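Local coordinates for protein methanogen homoaconitase large subunit (Methanocaldococcus jannaschii, PDB 4KP2) that forms the [4Fe-4S] cluster-binding large subunit of a hydro-lyase that converts (R)-homocitrate to homoisocitrate through cis-homoaconitate, at residues P173-K183 / M208-N219; N186-R195 / I286-Q294. One frame throughout, in Å; residues are numbered along the deposited sequence.

Contact 1 (P173-K183 / M208-N219); sequences PKTIRVDIVGK and MAIEYGGEVVKN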
loop_
_atom_site.group_PDB
_atom_site.type_symbol
_atom_site.label_atom_id
_atom_site.label_comp_id
_atom_site.label_asym_id
_atom_site.label_seq_id
_atom_site.Cartn_x
_atom_site.Cartn_y
_atom_site.Cartn_z
ATOM N N PRO A 173 33.336 11.087 -19.115
ATOM C CA PRO A 173 32.577 12.329 -19.280
ATOM C C PRO A 173 33.333 13.556 -18.793
ATOM O O PRO A 173 34.272 13.441 -18.006
ATOM C CB PRO A 173 31.354 12.095 -18.394
ATOM C CG PRO A 173 31.869 11.224 -17.300
ATOM C CD PRO A 173 32.883 10.314 -17.944
ATOM N N LYS A 174 32.919 14.723 -19.275
ATOM C CA LYS A 174 33.424 15.984 -18.757
ATOM C C LYS A 174 32.734 16.255 -17.429
ATOM O O LYS A 174 31.702 15.655 -17.127
ATOM C CB LYS A 174 33.154 17.117 -19.748
ATOM C CG LYS A 174 33.831 16.929 -21.098
ATOM C CD LYS A 174 33.448 18.030 -22.074
ATOM C CE LYS A 174 34.118 17.835 -23.425
ATOM N NZ LYS A 174 33.704 18.881 -24.401
ATOM N N THR A 175 33.301 17.154 -16.632
ATOM C CA THR A 175 32.777 17.397 -15.295
ATOM C C THR A 175 32.403 18.853 -15.041
ATOM O O THR A 175 33.259 19.737 -15.041
ATOM C CB THR A 175 33.774 16.947 -14.214
ATOM O OG1 THR A 175 33.957 15.528 -14.290
ATOM C CG2 THR A 175 33.257 17.310 -12.833
ATOM N N ILE A 176 31.115 19.092 -14.822
ATOM C CA ILE A 176 30.651 20.395 -14.369
ATOM C C ILE A 176 30.708 20.439 -12.842
ATOM O O ILE A 176 29.910 19.797 -12.154
ATOM C CB ILE A 176 29.231 20.711 -14.897
ATOM C CG1 ILE A 176 28.571 21.823 -14.076
ATOM C CG2 ILE A 176 28.372 19.461 -14.900
ATOM C CD1 ILE A 176 29.179 23.189 -14.284
ATOM N N ARG A 177 31.682 21.179 -12.325
ATOM C CA ARG A 177 31.886 21.286 -10.888
ATOM C C ARG A 177 30.844 22.200 -10.259
ATOM O O ARG A 177 30.630 23.319 -10.721
ATOM C CB ARG A 177 33.289 21.815 -10.597
ATOM C CG ARG A 177 33.507 22.255 -9.163
ATOM C CD ARG A 177 33.703 21.078 -8.229
ATOM N NE ARG A 177 33.958 21.528 -6.864
ATOM C CZ ARG A 177 34.413 20.750 -5.888
ATOM N NH1 ARG A 177 34.671 19.471 -6.122
ATOM N NH2 ARG A 177 34.615 21.252 -4.677
ATOM N N VAL A 178 30.199 21.715 -9.205
ATOM C CA VAL A 178 29.192 22.499 -8.500
ATOM C C VAL A 178 29.579 22.694 -7.038
ATOM O O VAL A 178 29.369 21.811 -6.205
ATOM C CB VAL A 178 27.802 21.839 -8.580
ATOM C CG1 VAL A 178 26.765 22.698 -7.874
ATOM C CG2 VAL A 178 27.407 21.615 -10.031
ATOM N N ASP A 179 30.157 23.852 -6.737
ATOM C CA ASP A 179 30.506 24.196 -5.364
ATOM C C ASP A 179 29.322 24.842 -4.660
ATOM O O ASP A 179 28.762 25.827 -5.142
ATOM C CB ASP A 179 31.713 25.138 -5.326
ATOM C CG ASP A 179 33.020 24.426 -5.611
ATOM O OD1 ASP A 179 33.433 24.388 -6.788
ATOM O OD2 ASP A 179 33.636 23.908 -4.656
ATOM N N ILE A 180 28.941 24.283 -3.519
ATOM C CA ILE A 180 27.838 24.824 -2.738
ATOM C C ILE A 180 28.346 25.367 -1.407
ATOM O O ILE A 180 28.756 24.607 -0.531
ATOM C CB ILE A 180 26.757 23.763 -2.483
ATOM C CG1 ILE A 180 26.344 23.102 -3.799
ATOM C CG2 ILE A 180 25.554 24.385 -1.797
ATOM C CD1 ILE A 180 25.284 22.039 -3.640
ATOM N N VAL A 181 28.323 26.687 -1.266
ATOM C CA VAL A 181 28.834 27.336 -0.064
ATOM C C VAL A 181 27.784 28.236 0.577
ATOM O O VAL A 181 26.786 28.583 -0.052
ATOM C CB VAL A 181 30.091 28.171 -0.365
ATOM C CG1 VAL A 181 31.228 27.271 -0.829
ATOM C CG2 VAL A 181 29.781 29.233 -1.406
ATOM N N GLY A 182 28.021 28.614 1.829
ATOM C CA GLY A 182 27.092 29.448 2.568
ATOM C C GLY A 182 26.433 28.680 3.698
ATOM O O GLY A 182 26.782 27.529 3.958
ATOM N N LYS A 183 25.479 29.315 4.372
ATOM C CA LYS A 183 24.777 28.669 5.480
ATOM C C LYS A 183 23.295 29.024 5.553
ATOM O O LYS A 183 22.914 30.192 5.468
ATOM C CB LYS A 183 25.463 28.980 6.815
ATOM C CG LYS A 183 26.666 28.100 7.103
ATOM C CD LYS A 183 26.258 26.638 7.202
ATOM C CE LYS A 183 27.446 25.715 6.989
ATOM N NZ LYS A 183 27.996 25.845 5.610
ATOM N N MET A 208 27.641 14.785 -19.446
ATOM C CA MET A 208 28.604 15.268 -18.461
ATOM C C MET A 208 28.300 14.749 -17.061
ATOM O O MET A 208 27.195 14.282 -16.787
ATOM C CB MET A 208 28.641 16.797 -18.454
ATOM C CG MET A 208 29.096 17.417 -19.765
ATOM S SD MET A 208 29.030 19.215 -19.730
ATOM C CE MET A 208 30.076 19.559 -18.318
ATOM N N ALA A 209 29.291 14.841 -16.179
ATOM C CA ALA A 209 29.146 14.380 -14.805
ATOM C C ALA A 209 29.055 15.554 -13.838
ATOM O O ALA A 209 29.666 16.599 -14.059
ATOM C CB ALA A 209 30.304 13.471 -14.427
ATOM N N ILE A 210 28.294 15.373 -12.763
ATOM C CA ILE A 210 28.124 16.418 -11.762
ATOM C C ILE A 210 29.015 16.160 -10.554
ATOM O O ILE A 210 28.983 15.079 -9.968
ATOM C CB ILE A 210 26.666 16.504 -11.277
ATOM C CG1 ILE A 210 25.696 16.448 -12.460
ATOM C CG2 ILE A 210 26.455 17.769 -10.464
ATOM C CD1 ILE A 210 25.670 17.708 -13.287
ATOM N N GLU A 211 29.810 17.157 -10.182
ATOM C CA GLU A 211 30.679 17.038 -9.019
ATOM C C GLU A 211 30.326 18.076 -7.962
ATOM O O GLU A 211 30.647 19.257 -8.105
ATOM C CB GLU A 211 32.147 17.178 -9.424
ATOM C CG GLU A 211 33.124 17.080 -8.264
ATOM C CD GLU A 211 34.571 17.075 -8.715
ATOM O OE1 GLU A 211 34.824 16.747 -9.893
ATOM O OE2 GLU A 211 35.452 17.402 -7.893
ATOM N N TYR A 212 29.661 17.631 -6.902
ATOM C CA TYR A 212 29.272 18.525 -5.820
ATOM C C TYR A 212 30.405 18.713 -4.820
ATOM O O TYR A 212 31.079 17.755 -4.439
ATOM C CB TYR A 212 28.031 17.997 -5.098
ATOM C CG TYR A 212 26.805 17.873 -5.973
ATOM C CD1 TYR A 212 26.013 18.979 -6.254
ATOM C CD2 TYR A 212 26.433 16.647 -6.507
ATOM C CE1 TYR A 212 24.889 18.870 -7.050
ATOM C CE2 TYR A 212 25.312 16.526 -7.303
ATOM C CZ TYR A 212 24.542 17.639 -7.570
ATOM O OH TYR A 212 23.425 17.516 -8.364
ATOM N N GLY A 213 30.607 19.955 -4.396
ATOM C CA GLY A 213 31.623 20.273 -3.412
ATOM C C GLY A 213 31.247 21.509 -2.621
ATOM O O GLY A 213 30.170 22.073 -2.813
ATOM N N GLY A 214 32.134 21.932 -1.729
ATOM C CA GLY A 214 31.890 23.115 -0.929
ATOM C C GLY A 214 31.595 22.788 0.520
ATOM O O GLY A 214 31.441 21.624 0.887
ATOM N N GLU A 215 31.510 23.829 1.341
ATOM C CA GLU A 215 31.304 23.674 2.777
ATOM C C GLU A 215 29.951 23.050 3.114
ATOM O O GLU A 215 29.820 22.339 4.110
ATOM C CB GLU A 215 31.457 25.026 3.480
ATOM C CG GLU A 215 30.553 26.118 2.930
ATOM C CD GLU A 215 30.924 27.494 3.447
ATOM O OE1 GLU A 215 30.160 28.451 3.198
ATOM O OE2 GLU A 215 31.981 27.620 4.100
ATOM N N VAL A 216 28.950 23.315 2.280
ATOM C CA VAL A 216 27.611 22.780 2.501
ATOM C C VAL A 216 27.573 21.276 2.253
ATOM O O VAL A 216 27.067 20.513 3.076
ATOM C CB VAL A 216 26.568 23.475 1.609
ATOM C CG1 VAL A 216 25.192 22.866 1.826
ATOM C CG2 VAL A 216 26.544 24.968 1.887
ATOM N N VAL A 217 28.113 20.859 1.112
ATOM C CA VAL A 217 28.167 19.445 0.760
ATOM C C VAL A 217 29.053 18.685 1.743
ATOM O O VAL A 217 28.757 17.548 2.117
ATOM C CB VAL A 217 28.697 19.244 -0.676
ATOM C CG1 VAL A 217 28.745 17.765 -1.028
ATOM C CG2 VAL A 217 27.826 19.998 -1.668
ATOM N N LYS A 218 30.135 19.328 2.169
ATOM C CA LYS A 218 31.068 18.733 3.119
ATOM C C LYS A 218 30.411 18.517 4.480
ATOM O O LYS A 218 30.758 17.587 5.207
ATOM C CB LYS A 218 32.305 19.622 3.269
ATOM C CG LYS A 218 33.414 19.026 4.121
ATOM C CD LYS A 218 34.054 17.827 3.442
ATOM C CE LYS A 218 35.226 17.301 4.253
ATOM N NZ LYS A 218 35.928 16.183 3.566
ATOM N N ASN A 219 29.460 19.381 4.819
ATOM C CA ASN A 219 28.765 19.293 6.100
ATOM C C ASN A 219 27.488 18.462 6.026
ATOM O O ASN A 219 26.883 18.148 7.052
ATOM C CB ASN A 219 28.456 20.688 6.641
ATOM C CG ASN A 219 29.703 21.434 7.070
ATOM O OD1 ASN A 219 30.642 20.843 7.604
ATOM N ND2 ASN A 219 29.720 22.741 6.833
#

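Contact 2 (N186-R195 / I286-Q294); sequences NVSAKDIVLR and IDITDMEEQ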
loop_
_atom_site.group_PDB
_atom_site.type_symbol
_atom_site.label_atom_id
_atom_site.label_comp_id
_atom_site.label_asym_id
_atom_site.label_seq_id
_atom_site.Cartn_x
_atom_site.Cartn_y
_atom_site.Cartn_z
ATOM N N ASN A 186 17.070 26.681 7.249
ATOM C CA ASN A 186 15.635 26.637 6.993
ATOM C C ASN A 186 15.308 25.869 5.719
ATOM O O ASN A 186 14.159 25.495 5.486
ATOM C CB ASN A 186 15.052 28.047 6.925
ATOM C CG ASN A 186 15.030 28.734 8.276
ATOM O OD1 ASN A 186 15.823 28.414 9.163
ATOM N ND2 ASN A 186 14.115 29.682 8.443
ATOM N N VAL A 187 16.326 25.634 4.899
ATOM C CA VAL A 187 16.153 24.880 3.667
ATOM C C VAL A 187 16.735 23.478 3.802
ATOM O O VAL A 187 17.510 23.203 4.718
ATOM C CB VAL A 187 16.812 25.590 2.473
ATOM C CG1 VAL A 187 16.150 26.936 2.231
ATOM C CG2 VAL A 187 18.303 25.757 2.716
ATOM N N SER A 188 16.354 22.594 2.887
ATOM C CA SER A 188 16.829 21.217 2.916
ATOM C C SER A 188 17.659 20.893 1.683
ATOM O O SER A 188 17.817 21.724 0.790
ATOM C CB SER A 188 15.654 20.244 3.022
ATOM O OG SER A 188 14.822 20.330 1.877
ATOM N N ALA A 189 18.184 19.673 1.642
ATOM C CA ALA A 189 18.997 19.217 0.521
ATOM C C ALA A 189 18.188 19.195 -0.772
ATOM O O ALA A 189 18.731 19.410 -1.857
ATOM C CB ALA A 189 19.570 17.842 0.811
ATOM N N LYS A 190 16.891 18.929 -0.650
ATOM C CA LYS A 190 15.994 18.970 -1.798
ATOM C C LYS A 190 15.857 20.403 -2.297
ATOM O O LYS A 190 15.852 20.649 -3.503
ATOM C CB LYS A 190 14.623 18.392 -1.438
ATOM C CG LYS A 190 13.550 18.617 -2.496
ATOM C CD LYS A 190 13.958 18.049 -3.850
ATOM C CE LYS A 190 13.950 16.529 -3.850
ATOM N NZ LYS A 190 12.577 15.986 -3.646
ATOM N N ASP A 191 15.759 21.345 -1.365
ATOM C CA ASP A 191 15.698 22.759 -1.715
ATOM C C ASP A 191 16.997 23.189 -2.387
ATOM O O ASP A 191 17.000 24.048 -3.268
ATOM C CB ASP A 191 15.449 23.616 -0.473
ATOM C CG ASP A 191 14.122 23.312 0.192
ATOM O OD1 ASP A 191 13.084 23.804 -0.300
ATOM O OD2 ASP A 191 14.119 22.587 1.210
ATOM N N ILE A 192 18.099 22.582 -1.962
ATOM C CA ILE A 192 19.411 22.902 -2.508
ATOM C C ILE A 192 19.585 22.345 -3.917
ATOM O O ILE A 192 19.993 23.063 -4.829
ATOM C CB ILE A 192 20.532 22.367 -1.602
ATOM C CG1 ILE A 192 20.478 23.057 -0.240
ATOM C CG2 ILE A 192 21.889 22.582 -2.246
ATOM C CD1 ILE A 192 21.387 22.441 0.794
ATOM N N VAL A 193 19.267 21.065 -4.093
ATOM C CA VAL A 193 19.434 20.414 -5.389
ATOM C C VAL A 193 18.462 20.977 -6.426
ATOM O O VAL A 193 18.750 20.972 -7.624
ATOM C CB VAL A 193 19.300 18.876 -5.287
ATOM C CG1 VAL A 193 17.858 18.471 -5.017
ATOM C CG2 VAL A 193 19.821 18.211 -6.552
ATOM N N LEU A 194 17.320 21.477 -5.964
ATOM C CA LEU A 194 16.369 22.131 -6.852
ATOM C C LEU A 194 16.922 23.468 -7.325
ATOM O O LEU A 194 16.621 23.918 -8.427
ATOM C CB LEU A 194 15.020 22.332 -6.160
ATOM C CG LEU A 194 14.070 21.135 -6.132
ATOM C CD1 LEU A 194 12.798 21.482 -5.377
ATOM C CD2 LEU A 194 13.748 20.681 -7.547
ATOM N N ARG A 195 17.733 24.101 -6.485
ATOM C CA ARG A 195 18.359 25.366 -6.849
ATOM C C ARG A 195 19.451 25.124 -7.883
ATOM O O ARG A 195 19.724 25.975 -8.731
ATOM C CB ARG A 195 18.949 26.048 -5.615
ATOM C CG ARG A 195 19.433 27.464 -5.868
ATOM C CD ARG A 195 18.272 28.374 -6.231
ATOM N NE ARG A 195 18.712 29.732 -6.532
ATOM C CZ ARG A 195 19.066 30.148 -7.742
ATOM N NH1 ARG A 195 19.032 29.309 -8.769
ATOM N NH2 ARG A 195 19.452 31.403 -7.927
ATOM N N ILE A 286 26.840 28.174 -5.936
ATOM C CA ILE A 286 25.463 28.480 -5.571
ATOM C C ILE A 286 25.357 29.149 -4.206
ATOM O O ILE A 286 25.829 28.615 -3.204
ATOM C CB ILE A 286 24.589 27.212 -5.570
ATOM C CG1 ILE A 286 24.556 26.585 -6.965
ATOM C CG2 ILE A 286 23.183 27.537 -5.100
ATOM C CD1 ILE A 286 23.981 27.492 -8.029
ATOM N N ASP A 287 24.737 30.325 -4.179
ATOM C CA ASP A 287 24.452 31.013 -2.927
ATOM C C ASP A 287 23.293 30.317 -2.222
ATOM O O ASP A 287 22.351 29.858 -2.868
ATOM C CB ASP A 287 24.110 32.481 -3.186
ATOM C CG ASP A 287 22.987 32.648 -4.194
ATOM O OD1 ASP A 287 22.821 31.755 -5.053
ATOM O OD2 ASP A 287 22.275 33.672 -4.130
ATOM N N ILE A 288 23.362 30.244 -0.898
ATOM C CA ILE A 288 22.359 29.519 -0.129
ATOM C C ILE A 288 21.964 30.278 1.138
ATOM O O ILE A 288 20.950 29.969 1.763
ATOM C CB ILE A 288 22.873 28.112 0.255
ATOM C CG1 ILE A 288 21.717 27.196 0.659
ATOM C CG2 ILE A 288 23.909 28.200 1.362
ATOM C CD1 ILE A 288 22.169 25.895 1.274
ATOM N N THR A 289 22.764 31.277 1.499
ATOM C CA THR A 289 22.572 32.014 2.746
ATOM C C THR A 289 21.186 32.642 2.861
ATOM O O THR A 289 20.438 32.344 3.793
ATOM C CB THR A 289 23.636 33.113 2.917
ATOM O OG1 THR A 289 24.942 32.525 2.887
ATOM C CG2 THR A 289 23.441 33.840 4.238
ATOM N N ASP A 290 20.848 33.509 1.912
ATOM C CA ASP A 290 19.553 34.179 1.922
ATOM C C ASP A 290 18.634 33.627 0.836
ATOM O O ASP A 290 18.027 34.384 0.079
ATOM C CB ASP A 290 19.731 35.688 1.745
ATOM C CG ASP A 290 20.615 36.299 2.815
ATOM O OD1 ASP A 290 20.653 35.760 3.940
ATOM O OD2 ASP A 290 21.273 37.321 2.527
ATOM N N MET A 291 18.535 32.304 0.771
ATOM C CA MET A 291 17.719 31.643 -0.238
ATOM C C MET A 291 16.417 31.127 0.360
ATOM O O MET A 291 16.406 30.566 1.456
ATOM C CB MET A 291 18.493 30.484 -0.868
ATOM C CG MET A 291 17.738 29.754 -1.966
ATOM S SD MET A 291 18.548 28.223 -2.462
ATOM C CE MET A 291 18.422 27.270 -0.950
ATOM N N GLU A 292 15.319 31.321 -0.363
ATOM C CA GLU A 292 14.026 30.799 0.059
ATOM C C GLU A 292 13.939 29.309 -0.238
ATOM O O GLU A 292 14.804 28.750 -0.915
ATOM C CB GLU A 292 12.887 31.528 -0.656
ATOM C CG GLU A 292 12.823 33.021 -0.386
ATOM C CD GLU A 292 11.579 33.663 -0.974
ATOM O OE1 GLU A 292 11.707 34.420 -1.960
ATOM O OE2 GLU A 292 10.474 33.410 -0.451
ATOM N N GLU A 293 12.893 28.667 0.269
ATOM C CA GLU A 293 12.650 27.260 -0.020
ATOM C C GLU A 293 12.163 27.087 -1.455
ATOM O O GLU A 293 11.594 28.008 -2.041
ATOM C CB GLU A 293 11.657 26.668 0.981
ATOM C CG GLU A 293 12.289 26.298 2.314
ATOM C CD GLU A 293 11.341 26.475 3.479
ATOM O OE1 GLU A 293 11.043 27.636 3.827
ATOM O OE2 GLU A 293 10.894 25.456 4.047
ATOM N N GLN A 294 12.387 25.905 -2.019
ATOM C CA GLN A 294 12.186 25.699 -3.450
ATOM C C GLN A 294 11.077 24.701 -3.787
ATOM O O GLN A 294 11.048 23.586 -3.264
ATOM C CB GLN A 294 13.501 25.262 -4.099
ATOM C CG GLN A 294 14.681 26.176 -3.794
ATOM C CD GLN A 294 14.505 27.575 -4.352
ATOM O OE1 GLN A 294 14.612 27.796 -5.560
ATOM N NE2 GLN A 294 14.235 28.532 -3.472
#

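Contact 1 (P173-K183 / M208-N219)
R177 reaches over from strand 174-180 to E211 on its parallel neighbour 208-213; the two strands flank helix 189-200 in the sequence and make a beta-alpha-beta unit with it. With CG anti to the backbone N (chi1 167°) and a bend at chi2, the arginine lays one guanidinium face over G213, where R177 NH2 stands 3.4 Å from G213 CA, close enough that the glycine has no room for a CB. R177 NH1 meets E211 OE2 at 2.8 Å in a salt bridge whose hydrogen bond is weak, bent to 128°; the carboxylate and guanidinium planes stand 78° apart. D179 takes the NE/NH2 edge, in the guanidinium plane: NE bonds OD1 and NH2 bonds OD2, the arginine coming from above the carboxylate plane. Two carboxylates thus hold the guanidinium at its edges, with G213 against one face, and E211 OE2 also bonds the Y280 hydroxyl. On the opposite face of the sheet the contact is apolar. I176 CG2 lies 3.6 Å from I210 CD1, the two side chains side by side, and the M208 chain bends at chi3 to bring CE against I176 CB. V178 lies alongside Y212, while I210 CG2 sits over one face of that ring, toward its rim. Beyond the strands the chain turns through G214, the N-cap of helix 215-219. I180 CG2 packs on V216 CB, and its CD1 touches both Y212 CD1 and V217 CG2. I180 O accepts V216 N at 3.1 Å, and the extended E215 side chain presents the anti lone pair of OE1 to G182 N at 2.5 Å.

Contact 2 (N186-R195 / I286-Q294)
The R195 guanidinium has M291 SD near its plane, at the edge, and lies 25° from the amide plane of Q294, whose OE1 is 3.8 Å from R195 CD. Its aliphatic stem does most of the touching: the R195 and M291 chains slide past each other in opposite directions, with M291 SD 3.6 Å from R195 CG, and I286 CG2 comes up to the same CG. NH1 pairs with E199 farther along the helix. The two oxygens of the D191 carboxylate serve different partners. OD1 offers its anti lone pair to Q294 N in a nearly straight bond (2.8 Å, 173°), and OD2 takes both N and OG of S188. Since S188 is the N-cap of helix 189-200, the crossover helix of a beta-alpha-beta unit, D191 ties the first turn of that helix to the loop leading into strand 294-296. With an alanine in place of D191, Q294 N and both S188 N and OG would probably lose their acceptor, and the loop would be freer to shift against the helix start. M291, bent at chi3, carries CE to V187, 3.9 Å from CG1. Next to it, I288 extends from CG1 anti to its backbone N (chi1 -162°), placing CD1 3.6 Å from I192 CD1.

Contacts 1 and 2 lie with their centres about 14 Å apart on the same side of the chain's centre, and helix 189-200 binds them: it follows strand 167-180 and precedes strand 208-213, while I192, which meets I288 in contact 2, also touches I180 and V216 of contact 1. Strand 282-286 borders strand 167-180 as well, and at its end D179 O and I286 N are 3.1 Å apart, probably hydrogen-bonded. Just beyond, I288 CG2 packs against the backbone after the strand, 3.2 Å from V181 O. Both contacts lie away from the cysteines predicted to bind the [4Fe-4S] cluster, C323, C383 and C386.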